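Local structure of dipicolinate synthase subunit B (Bacillus halodurans, 3LQK) at residues F157-P162 with N167-R172; H18-E23 with I92-G97; N98-F103 with V128-N133. The protein probably serves as one subunit of the synthase that makes dipicolinic acid for bacterial spores, and belongs to the flavoprotein family. One frame throughout, in Å; residues are numbered along the deposited sequence.

Interaction 1: residues F157-P162 with N167-R172; sequences FGQDNP and NSLVAR
Ser168 OG donates to Asp160 OD2 at 2.5 Å, a short bond that arrives on the syn side of the carboxylate, 18° out of its plane. With CG between the backbone N and the carbonyl carbon (chi1 58°), the Asp160 carboxylate turns back across the hairpin; its second oxygen, OD1, makes a salt bridge to Lys165 in the connecting turn. With an alanine in place of Asp160, the Ser168 hydroxyl would probably lose this acceptor, and Lys165 the carboxylate it now pairs with.

Behind this pair the strands are joined as an antiparallel hydrogen-bonded pair: Val170 N reaches Gly158 O at 3.0 Å, and Gly158 N reaches Val170 O at 3.2 Å. Nearer the turn, water 1 accepts from Asn161 N and appears to donate to Ser168 O, each at 2.9 Å, linking the two arms of the hairpin where direct pairing has lapsed.

Packing completes the contact. Val170 CG2 meets the carboxylate carbon of Asp160, CG, at 3.6 Å, the two side chains crossing at a slant. On the other face of the sheet, which carries Phe157, Leu169 CD1 meets the ring obliquely, 3.6 Å from Phe157 CE1, while its other methyl, CD2, presses on the Gly158 carbonyl. Gln159 OE1 accepts a hydrogen bond from Leu193 N of a second subunit.

The chemistry is thus graded along the hairpin 152-171: charge, hydroxyl and water fix the turn end, and apolar groups fill the strand end.

Interaction 2: residues H18-E23 with I92-G97; sequences HCTYHE and IAPMTG. With PO4 (phosphate ion), chain B.
Two side-chain torsions set the groups of Tyr21 and Thr20 that touch Pro94. In Tyr21, CG stands anti to the carbonyl carbon (chi1 -49°), carrying the ring to the proline, where Tyr21 CD1 lies 4.0 Å from Pro94 CD. In Thr20, OG1 lies between the backbone N and the carbonyl carbon (chi1 58°) and meets the next atom of the same ring, Pro94 CG, also at 4.0 Å. The hydroxyl's hydrogen bond, however, goes to Ser17 O within the loop, so it offers the proline only a van der Waals surface.

The tyrosine and proline side chains run roughly at right angles, and the proline meets the aromatic ring at an oblique tilt. One face of the Tyr21 ring is covered by His18 CA, 3.5 Å above its plane and offset toward the rim. Trp59 adds an edge-to-face contact, and Tyr21 OH makes a weak hydrogen bond to Gly16 O. The ring thus has partners in its own loop and in Trp59 of helix 58-66 besides Pro94.

No hydrogen bond spans the two segments; this is light van der Waals contact at a bend. A cis peptide precedes Pro94, where strand 89-95 turns a corner. Two residues on, Thr96 is the N-cap of helix 97-104, its OG1 receiving Ser99 N. Thr96 OG1 also lies 3.2 Å from phosphate O1, a weak bond whose proton is not settled. Gly16 N, Asn98 and Ser99 also bind this ion, which probably came from the crystallisation liquor.

The loop after strand 9-13 packed on the bend before helix 97-104, with an anion held at the helix start, is consistent with the flavin phosphate site of Rossmann-like flavoproteins.

Interaction 3: residues N98-F103 with V128-N133; sequences NSTSKF and VGISTN. With PO4 (phosphate ion), chain B; PO4 (phosphate ion), chain C.
Phe103 reaches from helix 97-104 to the strand 126-132, where its CE2 lies 3.9 Å from Val128 CG1, the methyl approaching the ring obliquely. The ring gets there because CG is anti to the backbone N (chi1 -175°), which carries it out from the helix to the sheet. One turn earlier, Thr100 makes the second touch: its OG1 is 3.9 Å from Ile130 CG2. That hydroxyl is not left to the methyl alone, since it is hydrogen-bonded to the backbone carbonyl of the N-cap residue, Thr96. Ile130 has a nearly eclipsed chi1 of 17°, which suggests either strain or some uncertainty in its placement. The selenomethionine Met95 touches all four of these side chains, so much of the helix-to-sheet packing passes through it, and Leu146 and Ile143 of helix 140-147 extend the same apolar layer.

The first turn of the helix is polar by contrast. Asn98 ND2 donates to phosphate O4 at 2.9 Å, with an N-H...O angle of 161°, and Ser99 OG donates to the same O4 at 2.8 Å. The amide of Asn98 is held at its other end too, its OD1 receiving Thr108 N of a neighbouring subunit. Just past the end of the strand, Asn133 ND2 binds O4 of another phosphate at 2.8 Å, an ion also held by Arg121 of that neighbouring subunit.

One short helix therefore divides its chemistry: Thr100 and Phe103 pack it against the sheet, while Asn98 and Ser99 grip a single anion oxygen at its N-terminal end, where the helix dipole would probably add to the attraction.

How the interactions relate
From the N terminus, the chain first closes a long loop in interaction 2, bringing 18-23 against 92-97 after two helix-bearing excursions. Interaction 3 starts where interaction 2 ends and closes the loop that runs through helix 111-121, bringing helix 97-104 against strand 126-132; interaction 1 closes the short hairpin of strands 152-159 and 169-171. The three contacts stand in series; none nests in or crosses another. They meet through the sheet: Met95 N probably bonds to Gly129 O, coupling interactions 2 and 3, and Ala171 N probably bonds to Ile130 O, coupling 3 and 1. Interactions 2 and 3 also share one phosphate, whereas 1 and 2 do not touch, their nearest atoms being about 6 Å apart.

Interaction 1: residues F157-P162 with N167-R172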
loop_
_atom_site.group_PDB
_atom_site.type_symbol
_atom_site.label_atom_id
_atom_site.label_comp_id
_atom_site.label_asym_id
_atom_site.label_seq_id
_atom_site.Cartn_x
_atom_site.Cartn_y
_atom_site.Cartn_z
ATOM N N PHE A 157 21.453 -3.099 -10.127
ATOM C CA PHE A 157 21.449 -4.232 -9.197
ATOM C C PHE A 157 20.928 -5.560 -9.869
ATOM O O PHE A 157 20.387 -5.572 -10.996
ATOM C CB PHE A 157 20.619 -3.868 -7.967
ATOM C CG PHE A 157 19.139 -3.560 -8.290
ATOM C CD1 PHE A 157 18.204 -4.575 -8.417
ATOM C CD2 PHE A 157 18.713 -2.266 -8.460
ATOM C CE1 PHE A 157 16.875 -4.293 -8.723
ATOM C CE2 PHE A 157 17.371 -2.001 -8.724
ATOM C CZ PHE A 157 16.474 -3.010 -8.873
ATOM N N GLY A 158 21.026 -6.648 -9.130
ATOM C CA GLY A 158 20.684 -7.957 -9.658
ATOM C C GLY A 158 20.717 -8.980 -8.562
ATOM O O GLY A 158 21.084 -8.659 -7.430
ATOM N N GLN A 159 20.360 -10.216 -8.896
ATOM C CA GLN A 159 20.375 -11.281 -7.922
ATOM C C GLN A 159 21.806 -11.750 -7.725
ATOM O O GLN A 159 22.478 -12.144 -8.687
ATOM C CB GLN A 159 19.575 -12.450 -8.376
ATOM C CG GLN A 159 18.079 -12.231 -8.429
ATOM C CD GLN A 159 17.362 -13.498 -8.921
ATOM O OE1 GLN A 159 17.287 -13.780 -10.129
ATOM N NE2 GLN A 159 16.813 -14.251 -7.970
ATOM N N ASP A 160 22.280 -11.784 -6.504
ATOM C CA ASP A 160 23.661 -12.183 -6.339
ATOM C C ASP A 160 23.849 -13.685 -6.197
ATOM O O ASP A 160 24.953 -14.180 -6.469
ATOM C CB ASP A 160 24.319 -11.464 -5.198
ATOM C CG ASP A 160 23.620 -11.686 -3.906
ATOM O OD1 ASP A 160 24.352 -11.890 -2.879
ATOM O OD2 ASP A 160 22.366 -11.660 -3.924
ATOM N N ASN A 161 22.810 -14.425 -5.801
ATOM C CA ASN A 161 22.942 -15.892 -5.727
ATOM C C ASN A 161 21.575 -16.518 -5.757
ATOM O O ASN A 161 20.976 -16.799 -4.711
ATOM C CB ASN A 161 23.717 -16.317 -4.489
ATOM C CG ASN A 161 24.167 -17.786 -4.542
ATOM O OD1 ASN A 161 23.574 -18.665 -5.233
ATOM N ND2 ASN A 161 25.168 -18.075 -3.753
ATOM N N PRO A 162 21.052 -16.677 -6.971
ATOM C CA PRO A 162 19.654 -17.037 -7.104
ATOM C C PRO A 162 19.313 -18.424 -6.546
ATOM O O PRO A 162 18.211 -18.624 -6.098
ATOM C CB PRO A 162 19.404 -16.994 -8.612
ATOM C CG PRO A 162 20.590 -16.311 -9.226
ATOM C CD PRO A 162 21.699 -16.310 -8.262
ATOM N N ASN A 167 15.696 -14.475 -2.966
ATOM C CA ASN A 167 15.143 -13.115 -2.801
ATOM C C ASN A 167 16.149 -11.986 -2.700
ATOM O O ASN A 167 15.762 -10.824 -2.486
ATOM C CB ASN A 167 14.145 -13.064 -1.652
ATOM C CG ASN A 167 12.904 -13.885 -1.945
ATOM O OD1 ASN A 167 12.592 -14.142 -3.107
ATOM N ND2 ASN A 167 12.185 -14.296 -0.901
ATOM N N SER A 168 17.435 -12.328 -2.801
ATOM C CA SER A 168 18.487 -11.380 -2.576
ATOM C C SER A 168 18.793 -10.538 -3.797
ATOM O O SER A 168 19.050 -11.109 -4.866
ATOM C CB SER A 168 19.770 -12.120 -2.199
ATOM O OG SER A 168 20.814 -11.181 -2.004
ATOM N N LEU A 169 18.788 -9.212 -3.643
ATOM C CA LEU A 169 19.316 -8.281 -4.635
ATOM C C LEU A 169 20.448 -7.480 -4.024
ATOM O O LEU A 169 20.305 -7.067 -2.880
ATOM C CB LEU A 169 18.222 -7.331 -5.127
ATOM C CG LEU A 169 17.051 -7.935 -5.906
ATOM C CD1 LEU A 169 16.009 -6.830 -6.293
ATOM C CD2 LEU A 169 17.607 -8.679 -7.140
ATOM N N VAL A 170 21.537 -7.272 -4.793
ATOM C CA VAL A 170 22.696 -6.471 -4.407
ATOM C C VAL A 170 23.147 -5.613 -5.610
ATOM O O VAL A 170 23.148 -6.091 -6.767
ATOM C CB VAL A 170 23.867 -7.364 -3.949
ATOM C CG1 VAL A 170 25.155 -6.530 -3.497
ATOM C CG2 VAL A 170 23.392 -8.322 -2.782
ATOM N N ALA A 171 23.471 -4.361 -5.331
ATOM C CA ALA A 171 23.955 -3.410 -6.335
ATOM C C ALA A 171 25.377 -3.758 -6.786
ATOM O O ALA A 171 26.152 -4.325 -6.037
ATOM C CB ALA A 171 23.921 -1.929 -5.779
ATOM N N ARG A 172 25.690 -3.392 -8.018
ATOM C CA ARG A 172 27.021 -3.350 -8.524
ATOM C C ARG A 172 27.608 -2.038 -8.112
ATOM O O ARG A 172 27.382 -1.008 -8.776
ATOM C CB ARG A 172 27.019 -3.422 -10.057
ATOM C CG ARG A 172 28.412 -3.565 -10.673
ATOM C CD ARG A 172 28.314 -3.623 -12.195
ATOM N NE ARG A 172 27.830 -4.922 -12.704
ATOM C CZ ARG A 172 27.463 -5.150 -13.979
ATOM N NH1 ARG A 172 27.091 -6.377 -14.365
ATOM N NH2 ARG A 172 27.474 -4.159 -14.879
HETATM O O HOH W 1 20.021 -13.744 -5.441
#

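Interaction 2: residues H18-E23 with I92-G97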
loop_
_atom_site.group_PDB
_atom_site.type_symbol
_atom_site.label_atom_id
_atom_site.label_comp_id
_atom_site.label_asym_id
_atom_site.label_seq_id
_atom_site.Cartn_x
_atom_site.Cartn_y
_atom_site.Cartn_z
ATOM N N HIS A 18 29.497 -2.983 10.021
ATOM C CA HIS A 18 30.741 -2.249 9.705
ATOM C C HIS A 18 31.650 -3.043 8.739
ATOM O O HIS A 18 32.474 -2.467 8.040
ATOM C CB HIS A 18 31.602 -1.906 10.961
ATOM C CG HIS A 18 30.880 -1.234 12.113
ATOM N ND1 HIS A 18 31.322 -1.353 13.425
ATOM C CD2 HIS A 18 29.777 -0.442 12.159
ATOM C CE1 HIS A 18 30.516 -0.674 14.223
ATOM N NE2 HIS A 18 29.567 -0.118 13.483
ATOM N N CYS A 19 31.545 -4.357 8.729
ATOM C CA CYS A 19 32.501 -5.175 7.981
ATOM C C CYS A 19 32.079 -5.432 6.507
ATOM O O CYS A 19 32.749 -6.172 5.773
ATOM C CB CYS A 19 32.672 -6.533 8.699
ATOM S SG CYS A 19 31.130 -7.524 8.560
ATOM N N THR A 20 30.945 -4.855 6.109
ATOM C CA THR A 20 30.428 -4.912 4.735
ATOM C C THR A 20 30.829 -3.652 3.952
ATOM O O THR A 20 30.453 -3.508 2.766
ATOM C CB THR A 20 28.873 -4.983 4.724
ATOM O OG1 THR A 20 28.341 -3.835 5.408
ATOM C CG2 THR A 20 28.338 -6.305 5.363
ATOM N N TYR A 21 31.558 -2.729 4.598
ATOM C CA TYR A 21 31.915 -1.480 3.913
ATOM C C TYR A 21 33.150 -1.606 3.007
ATOM O O TYR A 21 33.508 -0.650 2.326
ATOM C CB TYR A 21 32.050 -0.293 4.887
ATOM C CG TYR A 21 30.907 -0.093 5.875
ATOM C CD1 TYR A 21 29.605 -0.512 5.587
ATOM C CD2 TYR A 21 31.139 0.545 7.085
ATOM C CE1 TYR A 21 28.557 -0.315 6.518
ATOM C CE2 TYR A 21 30.129 0.762 8.002
ATOM C CZ TYR A 21 28.839 0.320 7.725
ATOM O OH TYR A 21 27.842 0.560 8.640
ATOM N N HIS A 22 33.774 -2.775 2.939
ATOM C CA HIS A 22 34.921 -2.921 2.043
ATOM C C HIS A 22 34.475 -2.894 0.560
ATOM O O HIS A 22 35.275 -2.652 -0.351
ATOM C CB HIS A 22 35.733 -4.182 2.345
ATOM C CG HIS A 22 35.004 -5.440 2.031
ATOM N ND1 HIS A 22 35.050 -6.038 0.783
ATOM C CD2 HIS A 22 34.163 -6.198 2.787
ATOM C CE1 HIS A 22 34.294 -7.132 0.798
ATOM N NE2 HIS A 22 33.734 -7.243 1.996
ATOM N N GLU A 23 33.208 -3.164 0.326
ATOM C CA GLU A 23 32.669 -3.086 -1.031
ATOM C C GLU A 23 32.323 -1.644 -1.467
ATOM O O GLU A 23 32.307 -1.362 -2.675
ATOM C CB GLU A 23 31.448 -4.002 -1.119
ATOM C CG GLU A 23 30.346 -3.687 -0.047
ATOM C CD GLU A 23 29.635 -4.940 0.497
ATOM O OE1 GLU A 23 30.219 -6.069 0.444
ATOM O OE2 GLU A 23 28.478 -4.773 0.984
ATOM N N ILE A 92 23.302 6.328 -0.405
ATOM C CA ILE A 92 23.194 5.363 0.677
ATOM C C ILE A 92 23.621 4.034 0.118
ATOM O O ILE A 92 22.920 3.418 -0.725
ATOM C CB ILE A 92 21.774 5.198 1.205
ATOM C CG1 ILE A 92 21.113 6.560 1.564
ATOM C CG2 ILE A 92 21.728 4.244 2.430
ATOM C CD1 ILE A 92 19.632 6.372 1.974
ATOM N N ALA A 93 24.815 3.615 0.530
ATOM C CA ALA A 93 25.350 2.358 0.101
ATOM C C ALA A 93 26.348 1.785 1.094
ATOM O O ALA A 93 27.265 2.476 1.503
ATOM C CB ALA A 93 25.962 2.491 -1.292
ATOM N N PRO A 94 26.177 0.510 1.491
ATOM C CA PRO A 94 25.072 -0.388 1.183
ATOM C C PRO A 94 23.828 0.083 1.876
ATOM O O PRO A 94 23.922 0.756 2.968
ATOM C CB PRO A 94 25.546 -1.765 1.748
ATOM C CG PRO A 94 26.500 -1.433 2.782
ATOM C CD PRO A 94 27.159 -0.135 2.400
HETATM N N MSE A 95 22.674 -0.176 1.237
HETATM C CA MSE A 95 21.380 0.053 1.928
HETATM C C MSE A 95 20.761 -1.278 2.287
HETATM O O MSE A 95 20.313 -2.034 1.400
HETATM C CB MSE A 95 20.416 0.912 1.108
HETATM C CG MSE A 95 19.122 1.313 1.880
HETATM SE SE MSE A 95 17.980 2.461 0.796
HETATM C CE MSE A 95 17.501 1.265 -0.488
ATOM N N THR A 96 20.715 -1.549 3.594
ATOM C CA THR A 96 20.237 -2.818 4.100
ATOM C C THR A 96 18.701 -2.926 3.964
ATOM O O THR A 96 18.026 -1.972 3.669
ATOM C CB THR A 96 20.542 -2.999 5.602
ATOM O OG1 THR A 96 19.875 -1.939 6.356
ATOM C CG2 THR A 96 22.013 -3.031 5.868
ATOM N N GLY A 97 18.167 -4.111 4.213
ATOM C CA GLY A 97 16.751 -4.323 4.160
ATOM C C GLY A 97 16.017 -3.482 5.174
ATOM O O GLY A 97 14.996 -2.898 4.868
HETATM P P PO4 B . 20.469 -0.996 9.757
HETATM O O1 PO4 B . 20.749 -2.461 9.441
HETATM O O2 PO4 B . 20.153 -0.793 11.230
HETATM O O3 PO4 B . 21.665 -0.103 9.460
HETATM O O4 PO4 B . 19.280 -0.527 8.960
#

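Interaction 3: residues N98-F103 with V128-N133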
loop_
_atom_site.group_PDB
_atom_site.type_symbol
_atom_site.label_atom_id
_atom_site.label_comp_id
_atom_site.label_asym_id
_atom_site.label_seq_id
_atom_site.Cartn_x
_atom_site.Cartn_y
_atom_site.Cartn_z
ATOM N N ASN A 98 16.569 -3.398 6.390
ATOM C CA ASN A 98 15.968 -2.584 7.435
ATOM C C ASN A 98 15.943 -1.119 7.035
ATOM O O ASN A 98 14.916 -0.481 7.111
ATOM C CB ASN A 98 16.788 -2.717 8.720
ATOM C CG ASN A 98 16.127 -2.028 9.868
ATOM O OD1 ASN A 98 14.944 -2.306 10.204
ATOM N ND2 ASN A 98 16.826 -1.071 10.433
ATOM N N SER A 99 17.071 -0.576 6.566
ATOM C CA SER A 99 17.118 0.805 6.090
ATOM C C SER A 99 16.201 1.061 4.899
ATOM O O SER A 99 15.600 2.118 4.790
ATOM C CB SER A 99 18.558 1.230 5.792
ATOM O OG SER A 99 19.259 1.494 7.039
ATOM N N THR A 100 16.121 0.102 3.980
ATOM C CA THR A 100 15.213 0.190 2.833
ATOM C C THR A 100 13.777 0.324 3.277
ATOM O O THR A 100 13.024 1.191 2.794
ATOM C CB THR A 100 15.334 -1.033 1.979
ATOM O OG1 THR A 100 16.690 -1.121 1.561
ATOM C CG2 THR A 100 14.426 -0.965 0.697
ATOM N N SER A 101 13.367 -0.489 4.238
ATOM C CA SER A 101 11.968 -0.361 4.582
ATOM C C SER A 101 11.636 0.848 5.459
ATOM O O SER A 101 10.527 1.357 5.352
ATOM C CB SER A 101 11.479 -1.629 5.163
ATOM N N LYS A 102 12.597 1.326 6.265
ATOM C CA LYS A 102 12.424 2.580 6.921
ATOM C C LYS A 102 12.354 3.726 5.891
ATOM O O LYS A 102 11.478 4.507 5.968
ATOM C CB LYS A 102 13.532 2.874 7.901
ATOM C CG LYS A 102 13.457 1.972 9.134
ATOM C CD LYS A 102 14.313 2.437 10.350
ATOM C CE LYS A 102 15.835 2.339 10.090
ATOM N NZ LYS A 102 16.771 2.835 11.188
ATOM N N PHE A 103 13.281 3.789 4.942
ATOM C CA PHE A 103 13.350 4.873 3.992
ATOM C C PHE A 103 12.018 4.907 3.179
ATOM O O PHE A 103 11.375 5.949 3.071
ATOM C CB PHE A 103 14.614 4.646 3.115
ATOM C CG PHE A 103 14.911 5.738 2.133
ATOM C CD1 PHE A 103 14.631 7.052 2.418
ATOM C CD2 PHE A 103 15.510 5.439 0.940
ATOM C CE1 PHE A 103 14.901 8.059 1.489
ATOM C CE2 PHE A 103 15.754 6.437 0.001
ATOM C CZ PHE A 103 15.502 7.761 0.311
ATOM N N VAL A 128 20.726 5.080 -4.157
ATOM C CA VAL A 128 20.788 3.972 -3.220
ATOM C C VAL A 128 21.393 2.721 -3.864
ATOM O O VAL A 128 21.147 2.428 -5.028
ATOM C CB VAL A 128 19.361 3.635 -2.609
ATOM C CG1 VAL A 128 18.772 4.865 -1.869
ATOM C CG2 VAL A 128 18.420 3.207 -3.600
ATOM N N GLY A 129 22.221 2.022 -3.090
ATOM C CA GLY A 129 22.748 0.688 -3.429
ATOM C C GLY A 129 22.189 -0.401 -2.540
ATOM O O GLY A 129 22.677 -0.616 -1.410
ATOM N N ILE A 130 21.153 -1.087 -2.989
ATOM C CA ILE A 130 20.515 -2.084 -2.161
ATOM C C ILE A 130 21.404 -3.252 -1.891
ATOM O O ILE A 130 22.257 -3.577 -2.660
ATOM C CB ILE A 130 19.209 -2.720 -2.707
ATOM C CG1 ILE A 130 19.042 -2.495 -4.157
ATOM C CG2 ILE A 130 18.013 -2.377 -1.854
ATOM C CD1 ILE A 130 19.744 -3.442 -4.874
ATOM N N SER A 131 21.143 -3.881 -0.770
ATOM C CA SER A 131 21.852 -5.088 -0.413
ATOM C C SER A 131 21.078 -5.817 0.680
ATOM O O SER A 131 21.269 -5.531 1.856
ATOM C CB SER A 131 23.249 -4.738 0.078
ATOM O OG SER A 131 23.911 -5.929 0.365
ATOM N N THR A 132 20.136 -6.658 0.282
ATOM C CA THR A 132 19.321 -7.397 1.235
ATOM C C THR A 132 18.834 -8.710 0.625
ATOM O O THR A 132 18.485 -8.773 -0.554
ATOM C CB THR A 132 18.105 -6.534 1.788
ATOM O OG1 THR A 132 17.410 -7.247 2.809
ATOM C CG2 THR A 132 17.142 -6.099 0.703
ATOM N N ASN A 133 18.774 -9.733 1.477
ATOM C CA ASN A 133 18.323 -11.062 1.075
ATOM C C ASN A 133 16.783 -11.210 1.018
ATOM O O ASN A 133 16.268 -12.290 0.701
ATOM C CB ASN A 133 18.987 -12.133 1.928
ATOM C CG ASN A 133 18.472 -12.132 3.359
ATOM O OD1 ASN A 133 17.322 -11.775 3.599
ATOM N ND2 ASN A 133 19.335 -12.479 4.318
HETATM P P PO4 B . 20.469 -0.996 9.757
HETATM O O1 PO4 B . 20.749 -2.461 9.441
HETATM O O2 PO4 B . 20.153 -0.793 11.230
HETATM O O3 PO4 B . 21.665 -0.103 9.460
HETATM O O4 PO4 B . 19.280 -0.527 8.960
HETATM P P PO4 C . 23.178 -13.355 4.210
HETATM O O1 PO4 C . 23.208 -13.169 5.742
HETATM O O2 PO4 C . 23.344 -12.035 3.444
HETATM O O3 PO4 C . 24.279 -14.344 3.734
HETATM O O4 PO4 C . 21.782 -13.800 3.840
#